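Local coordinates for DltD domain-containing protein (Beauveria bassiana, PDB 7D78) that probably works as a thioesterase-type polyketide cyclase of the alpha/beta hydrolase class, closing medium-ring lactones, at residues N232-L236 / Q237-K241; Y85-R88 / S89-D92; A111-V114 / T115-S119; N99-P103 / L104-E108. All blocks are in the same frame, centred on the assembly; numbering follows the deposited sequence.

Interaction 1 (N232-L236 / Q237-K241); sequences NKIAL and QTYQK
Y239 folds back over the residues that lead into its helix and touches both L236 and I234. Its CB begins against the carbonyl three residues back, 3.4 Å from L236 O, and CG stays beside the same oxygen. With CG anti to the carbonyl carbon (chi1 -62°), the ring is swung back along the chain instead of onward with the helix. One side of the ring then meets leucine: Y239 CD2 lies 3.7 Å from L236 CD1, and CE2 touches the same methyl. Farther out, CE1 and CZ come up to isoleucine, Y239 CZ being 3.8 Å from I234 CD1. At the tip, Y239 OH lies 3.6 Å from I234 CD1. Both aliphatic side chains cross the tyrosine at about a right angle, and branched residues suit the place because methyl groups can fill in beside an aromatic ring without polar demands.

The backbone is held by T238, which grips A235 O twice. T238 N donates over 2.9 Å from above the carbonyl plane, whereas T238 OG1 donates to A235 O over 2.7 Å within that plane. The hydroxyl also accepts from I101 N, so threonine ties the turn to the loop beside it. Next along the chain, Y239 N bonds to L236 O at 2.8 Å. Q237 NE2 bonds to D178 of helix 168-183, while L191 packs on I234 and L236. A type I beta turn from A235 to T238 thus joins the short strand 234-235 to helix 238-244, and the Y239 ring packs back across that junction.

Interaction 2 (Y85-R88 / S89-D92); sequences YDPR and SIGD
In D86 and in D92 alike, chi1 is -72° and CG stands anti to the carbonyl carbon; in D86 this carries the carboxylate across to the backbone of D92. Between them runs a type II beta turn from P87 to I90, just past strand 81-86 of the alpha/beta hydrolase sheet. P87 opens it and offers its carbonyl to the closing bond, I90 N donating to P87 O over 3.1 Å. S89 takes the third position with positive phi, as that turn type requires, and its hydroxyl folds back to donate to R88 O at 2.7 Å. This bond reaches only the preceding residue's carbonyl, so its C=O...OG angle is strongly bent (107°), and it holds the hydroxyl close to the backbone; the hydroxyl also accepts weakly from L100 N.

The proline ring lies obliquely against isoleucine, P87 CB being 4.1 Å from I90 CD1. G91 has a positive phi too, and lacking a side chain it lets D86 OD2 come to 3.6 Å from its CA. R88 points out of the turn to D109 and D36.

Two aspartates so near would probably repel, with D86 OD2 and D92 OD2 4.1 Å apart, but K64 forms a salt bridge to both; N229 holds the other oxygen of D92. Flanking the turn, D92 N meets D86 OD2 on the anti side, though well out of the carboxylate plane, over 2.8 Å, with a nearly linear N-H...O angle of 178°.

Interaction 3 (A111-V114 / T115-S119); sequences ADIV and THISS
S118 and V114 meet at one carbonyl near the last turn of a helix. V114 O accepts from S118 N at 2.9 Å, the regular helical bond, and also from S118 OG at 2.7 Å; the two donors reach it from opposite faces of its plane. The hydroxyl can do this because OG is anti to the serine's carbonyl carbon (chi1 -60°), which folds it back toward the preceding turn. A small polar residue suits this place, since it satisfies its own hydroxyl on the helix. S119 OG, by contrast, reaches three residues back, donating to H116 O over 2.8 Å.

On another side of the helix the residues are apolar. I113 and I117 lie side by side and point the same way, with I113 CG2 3.9 Å from I117 CG1. Their backbones are joined by I117 N to I113 O, 2.9 Å long and close to straight at 176°.

D112 and T115 share a bridging water: it donates to D112 OD1 at 2.7 Å and lies 2.7 Å from T115 OG1. In the next shell, R149 bonds to T115 OG1 and to A111 O, while R179 of the second subunit makes a salt bridge to D112 OD1. The other carboxylate oxygen, D112 OD2, accepts from I35 N, so the aspartate is fixed between its own fold and the dimer partner.

Helix 103-118 thus lays its isoleucines on the sheet: I113 packs on Y83, Y85 and C32, and I117 on Y83 and V30, covering strands 81-86 and 28-33, while V114 reaches I55 of strand 51-57.

Interaction 4 (N99-P103 / L104-E108); sequences NLIDP and LQQAE
D102 caps the start of the helix that carries L104 and Q105, occupying the N-cap position of helix 103-118 in the alpha/beta hydrolase fold. The first turn of a helix has amide hydrogens with no carbonyl of an earlier turn to take them, and a short acidic side chain is well suited to the task. With CG anti to the backbone N (chi1 -176°), its carboxylate bends over that turn. D102 OD1 accepts weakly from L104 N at 3.3 Å and weakly from Q105 N at 3.5 Å. Beneath the carboxylate lies the start of the glutamine chain, D102 CG being 3.8 Å from Q105 CB. The negative charge would also be favoured by the positive end of the helix dipole.

P103 fits the first helical position because its nitrogen has no hydrogen to satisfy, and its ring packs on F135 and W245. Regular bonding begins with D102 O, which accepts from Q106 N at 2.9 Å, the donor approaching nearly along the C=O axis. P103 O then takes A107 N, also at 2.9 Å.

The polar side chains find partners in different directions. Q105, its chain bent at chi2, sends NE2 to D109 OD1 one turn on, while E108, in salt bridges with K241 and R179 of the second subunit, places this helix at the dimer interface. Q106 is extended beyond CG and reaches back beside the loop, so that its NE2 donates over 2.9 Å to a water, which in turn donates weakly to L100 O at 3.3 Å.

Along the chain the order is interaction 2, 4, 3 and then 1. The first three trace the strand, loop and helix of a crossover that goes on to strand 127-133: interaction 2 follows strand 81-86, interaction 4 starts helix 103-118, and interaction 3 lies toward its end, about 17 Å away between centres. Y85 packing on I113 brings the helix back over the strand. Interaction 1 comes later, yet its centre is only about 11 Å from that of interaction 4, and N99 joins both neighbours: its O accepts from A235 N, its N donates to S89 O. K241 of interaction 1 forms a salt bridge with E108 of interaction 4 on the second subunit, so these contacts border the dimer interface.

Interaction 1 (N232-L236 / Q237-K241)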
# COMPACT_ATOMS: atom_id res chain seq x y z
N ASN A 232 14.72 16.74 10.55
CA ASN A 232 14.87 15.54 11.37
C ASN A 232 13.54 15.20 12.07
O ASN A 232 13.43 15.12 13.29
CB ASN A 232 16.01 15.71 12.38
CG ASN A 232 16.30 14.45 13.16
OD1 ASN A 232 16.00 13.34 12.71
ND2 ASN A 232 16.89 14.60 14.33
N LYS A 233 12.52 15.01 11.24
CA LYS A 233 11.19 14.70 11.73
C LYS A 233 10.44 13.94 10.65
O LYS A 233 10.73 14.12 9.46
CB LYS A 233 10.41 15.97 12.12
CG LYS A 233 10.24 16.97 10.96
CD LYS A 233 9.41 18.21 11.38
CE LYS A 233 9.20 19.16 10.18
NZ LYS A 233 8.34 20.35 10.52
N ILE A 234 9.50 13.08 11.06
CA ILE A 234 8.59 12.42 10.13
C ILE A 234 7.17 12.60 10.63
O ILE A 234 6.92 12.81 11.82
CB ILE A 234 8.89 10.91 9.95
CG1 ILE A 234 8.82 10.19 11.32
CG2 ILE A 234 10.24 10.71 9.27
CD1 ILE A 234 8.80 8.66 11.22
N ALA A 235 6.22 12.50 9.70
CA ALA A 235 4.82 12.38 10.09
C ALA A 235 4.58 11.02 10.73
O ALA A 235 5.01 9.99 10.19
CB ALA A 235 3.91 12.55 8.87
N LEU A 236 3.90 11.01 11.88
CA LEU A 236 3.53 9.74 12.50
C LEU A 236 2.79 8.81 11.53
O LEU A 236 2.96 7.59 11.60
CB LEU A 236 2.67 10.00 13.75
CG LEU A 236 2.35 8.77 14.62
CD1 LEU A 236 3.50 8.46 15.61
CD2 LEU A 236 1.04 8.99 15.37
N GLN A 237 2.00 9.38 10.61
CA GLN A 237 1.23 8.54 9.69
C GLN A 237 2.12 7.68 8.80
O GLN A 237 1.62 6.74 8.18
CB GLN A 237 0.31 9.40 8.83
CG GLN A 237 -0.90 9.96 9.59
CD GLN A 237 -1.73 8.87 10.27
OE1 GLN A 237 -1.93 7.78 9.72
NE2 GLN A 237 -2.23 9.16 11.48
N THR A 238 3.42 8.00 8.71
CA THR A 238 4.41 7.11 8.11
C THR A 238 4.20 5.70 8.61
O THR A 238 4.23 4.74 7.83
CB THR A 238 5.83 7.57 8.45
OG1 THR A 238 6.06 8.88 7.91
CG2 THR A 238 6.89 6.58 7.90
N TYR A 239 3.97 5.56 9.92
CA TYR A 239 3.85 4.24 10.51
C TYR A 239 2.61 3.50 10.01
O TYR A 239 2.59 2.27 10.00
CB TYR A 239 3.84 4.36 12.03
CG TYR A 239 5.11 4.97 12.59
CD1 TYR A 239 6.34 4.74 11.98
CD2 TYR A 239 5.08 5.75 13.74
CE1 TYR A 239 7.52 5.30 12.50
CE2 TYR A 239 6.23 6.31 14.27
CZ TYR A 239 7.45 6.08 13.66
OH TYR A 239 8.58 6.64 14.21
N GLN A 240 1.57 4.24 9.62
CA GLN A 240 0.42 3.59 8.98
C GLN A 240 0.81 3.00 7.63
O GLN A 240 0.44 1.86 7.30
CB GLN A 240 -0.72 4.60 8.82
CG GLN A 240 -1.95 4.05 8.08
CD GLN A 240 -2.63 2.93 8.85
OE1 GLN A 240 -2.39 1.74 8.61
NE2 GLN A 240 -3.46 3.31 9.80
N LYS A 241 1.57 3.75 6.83
CA LYS A 241 2.04 3.23 5.55
C LYS A 241 2.93 2.01 5.75
O LYS A 241 2.86 1.04 4.99
CB LYS A 241 2.79 4.32 4.78
CG LYS A 241 2.04 5.65 4.65
CD LYS A 241 0.63 5.42 4.09
CE LYS A 241 -0.20 6.70 4.07
NZ LYS A 241 -1.57 6.45 3.48

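Interaction 2 (Y85-R88 / S89-D92)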
# COMPACT_ATOMS: atom_id res chain seq x y z
N TYR A 85 18.12 11.80 -5.82
CA TYR A 85 16.95 12.66 -5.68
C TYR A 85 16.41 12.58 -4.26
O TYR A 85 16.64 11.61 -3.53
CB TYR A 85 15.84 12.29 -6.70
CG TYR A 85 15.18 10.95 -6.39
CD1 TYR A 85 15.76 9.76 -6.81
CD2 TYR A 85 14.01 10.88 -5.63
CE1 TYR A 85 15.18 8.53 -6.50
CE2 TYR A 85 13.43 9.67 -5.31
CZ TYR A 85 14.01 8.49 -5.75
OH TYR A 85 13.42 7.30 -5.44
N ASP A 86 15.70 13.65 -3.87
CA ASP A 86 14.93 13.67 -2.63
C ASP A 86 13.57 13.06 -2.89
O ASP A 86 12.82 13.58 -3.73
CB ASP A 86 14.77 15.09 -2.10
CG ASP A 86 16.07 15.67 -1.54
OD1 ASP A 86 16.91 14.89 -1.05
OD2 ASP A 86 16.23 16.91 -1.56
N PRO A 87 13.19 11.98 -2.21
CA PRO A 87 11.86 11.40 -2.46
C PRO A 87 10.75 12.36 -2.07
O PRO A 87 10.96 13.39 -1.42
CB PRO A 87 11.85 10.14 -1.58
CG PRO A 87 13.33 9.82 -1.33
CD PRO A 87 13.97 11.19 -1.24
N ARG A 88 9.54 11.99 -2.47
CA ARG A 88 8.34 12.77 -2.20
C ARG A 88 8.25 13.21 -0.74
O ARG A 88 8.44 12.41 0.18
CB ARG A 88 7.11 11.94 -2.57
CG ARG A 88 5.78 12.65 -2.29
CD ARG A 88 4.62 11.74 -2.59
NE ARG A 88 4.54 11.41 -4.00
CZ ARG A 88 3.60 11.89 -4.82
NH1 ARG A 88 2.69 12.72 -4.35
NH2 ARG A 88 3.59 11.54 -6.10
N SER A 89 7.98 14.51 -0.54
CA SER A 89 7.75 15.19 0.74
C SER A 89 9.02 15.36 1.57
O SER A 89 8.93 15.73 2.75
CB SER A 89 6.67 14.49 1.59
OG SER A 89 7.24 13.44 2.35
N ILE A 90 10.20 15.11 0.99
CA ILE A 90 11.48 15.16 1.68
C ILE A 90 12.38 16.19 0.99
O ILE A 90 12.39 16.29 -0.24
CB ILE A 90 12.15 13.77 1.68
CG1 ILE A 90 11.30 12.78 2.47
CG2 ILE A 90 13.59 13.85 2.18
CD1 ILE A 90 11.74 11.33 2.31
N GLY A 91 13.12 16.95 1.78
CA GLY A 91 14.19 17.77 1.23
C GLY A 91 13.65 18.78 0.24
O GLY A 91 12.70 19.52 0.53
N ASP A 92 14.25 18.81 -0.95
CA ASP A 92 13.92 19.80 -1.97
C ASP A 92 12.65 19.47 -2.74
O ASP A 92 12.18 20.31 -3.51
CB ASP A 92 15.09 19.95 -2.97
CG ASP A 92 16.31 20.68 -2.37
OD1 ASP A 92 16.17 21.39 -1.35
OD2 ASP A 92 17.41 20.53 -2.95

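Interaction 3 (A111-V114 / T115-S119)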
# COMPACT_ATOMS: atom_id res chain seq x y z
N ALA A 111 8.79 4.97 -11.08
CA ALA A 111 8.39 4.79 -12.48
C ALA A 111 8.41 6.11 -13.22
O ALA A 111 8.89 6.19 -14.36
CB ALA A 111 7.00 4.16 -12.57
N ASP A 112 7.91 7.18 -12.59
CA ASP A 112 7.87 8.48 -13.25
C ASP A 112 9.26 9.10 -13.34
O ASP A 112 9.58 9.74 -14.34
CB ASP A 112 6.90 9.40 -12.51
CG ASP A 112 5.48 8.86 -12.53
OD1 ASP A 112 5.19 8.02 -13.42
OD2 ASP A 112 4.65 9.28 -11.68
N ILE A 113 10.10 8.89 -12.32
CA ILE A 113 11.49 9.31 -12.41
C ILE A 113 12.19 8.59 -13.57
O ILE A 113 12.89 9.21 -14.38
CB ILE A 113 12.20 9.06 -11.08
CG1 ILE A 113 11.61 9.97 -10.01
CG2 ILE A 113 13.73 9.27 -11.22
CD1 ILE A 113 11.87 9.50 -8.59
N VAL A 114 11.99 7.27 -13.68
CA VAL A 114 12.59 6.53 -14.79
C VAL A 114 12.15 7.12 -16.13
O VAL A 114 12.95 7.27 -17.05
CB VAL A 114 12.25 5.02 -14.69
CG1 VAL A 114 12.65 4.29 -15.97
CG2 VAL A 114 12.98 4.40 -13.51
N THR A 115 10.87 7.48 -16.24
CA THR A 115 10.38 8.07 -17.48
C THR A 115 11.15 9.34 -17.83
O THR A 115 11.58 9.53 -18.98
CB THR A 115 8.88 8.37 -17.38
OG1 THR A 115 8.16 7.14 -17.27
CG2 THR A 115 8.38 9.14 -18.63
N HIS A 116 11.34 10.24 -16.86
CA HIS A 116 11.99 11.50 -17.22
C HIS A 116 13.50 11.32 -17.42
O HIS A 116 14.06 11.90 -18.36
CB HIS A 116 11.74 12.57 -16.17
CG HIS A 116 12.35 13.90 -16.52
ND1 HIS A 116 11.97 14.63 -17.63
CD2 HIS A 116 13.34 14.61 -15.93
CE1 HIS A 116 12.69 15.73 -17.70
NE2 HIS A 116 13.53 15.75 -16.68
N ILE A 117 14.17 10.54 -16.57
CA ILE A 117 15.61 10.33 -16.72
C ILE A 117 15.91 9.65 -18.06
O ILE A 117 16.88 9.99 -18.75
CB ILE A 117 16.18 9.53 -15.53
CG1 ILE A 117 16.02 10.29 -14.21
CG2 ILE A 117 17.64 9.17 -15.76
CD1 ILE A 117 16.64 11.72 -14.19
N SER A 118 15.08 8.67 -18.44
CA SER A 118 15.24 7.99 -19.73
C SER A 118 15.10 8.94 -20.91
O SER A 118 15.61 8.65 -21.99
CB SER A 118 14.21 6.85 -19.86
OG SER A 118 14.36 5.88 -18.84
N SER A 119 14.42 10.07 -20.73
CA SER A 119 14.23 11.01 -21.83
C SER A 119 15.41 11.96 -22.02
O SER A 119 15.45 12.68 -23.02
CB SER A 119 12.95 11.82 -21.62
OG SER A 119 13.19 12.93 -20.76
O HOH W 1 5.95 6.87 -15.72

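Interaction 4 (N99-P103 / L104-E108)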
# COMPACT_ATOMS: atom_id res chain seq x y z
N ASN A 99 7.51 15.03 4.97
CA ASN A 99 8.15 13.88 5.61
C ASN A 99 7.14 12.82 6.02
O ASN A 99 7.24 12.22 7.10
CB ASN A 99 9.00 14.32 6.81
CG ASN A 99 9.94 15.44 6.45
OD1 ASN A 99 9.58 16.62 6.55
ND2 ASN A 99 11.13 15.08 5.96
N LEU A 100 6.17 12.58 5.15
CA LEU A 100 5.27 11.43 5.26
C LEU A 100 5.83 10.37 4.33
O LEU A 100 5.69 10.46 3.11
CB LEU A 100 3.84 11.82 4.92
CG LEU A 100 2.78 10.70 4.81
CD1 LEU A 100 3.02 9.57 5.78
CD2 LEU A 100 1.38 11.26 5.03
N ILE A 101 6.47 9.35 4.88
CA ILE A 101 7.22 8.39 4.07
C ILE A 101 6.30 7.22 3.73
O ILE A 101 6.01 6.37 4.58
CB ILE A 101 8.49 7.94 4.79
CG1 ILE A 101 9.49 9.10 4.82
CG2 ILE A 101 9.11 6.74 4.08
CD1 ILE A 101 10.49 8.99 5.92
N ASP A 102 5.84 7.19 2.48
CA ASP A 102 4.96 6.15 1.96
C ASP A 102 5.80 5.35 0.98
O ASP A 102 6.01 5.80 -0.16
CB ASP A 102 3.72 6.74 1.28
CG ASP A 102 2.73 5.69 0.83
OD1 ASP A 102 3.07 4.49 0.83
OD2 ASP A 102 1.59 6.07 0.47
N PRO A 103 6.32 4.19 1.38
CA PRO A 103 7.24 3.46 0.48
C PRO A 103 6.59 3.06 -0.82
O PRO A 103 7.26 3.05 -1.86
CB PRO A 103 7.65 2.24 1.31
CG PRO A 103 6.48 2.05 2.27
CD PRO A 103 6.04 3.44 2.61
N LEU A 104 5.29 2.75 -0.81
CA LEU A 104 4.63 2.37 -2.06
C LEU A 104 4.46 3.58 -2.98
O LEU A 104 4.52 3.42 -4.21
CB LEU A 104 3.27 1.71 -1.76
CG LEU A 104 3.35 0.37 -1.01
CD1 LEU A 104 1.95 -0.18 -0.74
CD2 LEU A 104 4.19 -0.66 -1.78
N GLN A 105 4.25 4.78 -2.43
CA GLN A 105 4.23 5.96 -3.28
C GLN A 105 5.61 6.26 -3.84
O GLN A 105 5.74 6.67 -5.00
CB GLN A 105 3.70 7.18 -2.52
CG GLN A 105 3.47 8.36 -3.47
CD GLN A 105 2.55 7.98 -4.64
OE1 GLN A 105 1.39 7.61 -4.42
NE2 GLN A 105 3.06 8.05 -5.87
N GLN A 106 6.65 6.08 -3.02
CA GLN A 106 8.01 6.25 -3.52
C GLN A 106 8.30 5.26 -4.64
O GLN A 106 8.98 5.60 -5.63
CB GLN A 106 9.02 6.06 -2.38
CG GLN A 106 9.09 7.24 -1.43
CD GLN A 106 10.22 7.11 -0.43
OE1 GLN A 106 11.15 6.34 -0.62
NE2 GLN A 106 10.14 7.88 0.66
N ALA A 107 7.80 4.02 -4.52
CA ALA A 107 7.98 3.03 -5.59
C ALA A 107 7.31 3.48 -6.89
O ALA A 107 7.90 3.36 -7.97
CB ALA A 107 7.42 1.67 -5.14
N GLU A 108 6.08 3.98 -6.81
CA GLU A 108 5.41 4.45 -8.02
C GLU A 108 6.08 5.71 -8.57
O GLU A 108 6.21 5.87 -9.80
CB GLU A 108 3.92 4.71 -7.76
CG GLU A 108 3.09 3.45 -7.53
CD GLU A 108 1.61 3.76 -7.34
OE1 GLU A 108 1.08 4.61 -8.07
OE2 GLU A 108 0.98 3.14 -6.46
O HOH W 2 7.98 9.76 0.79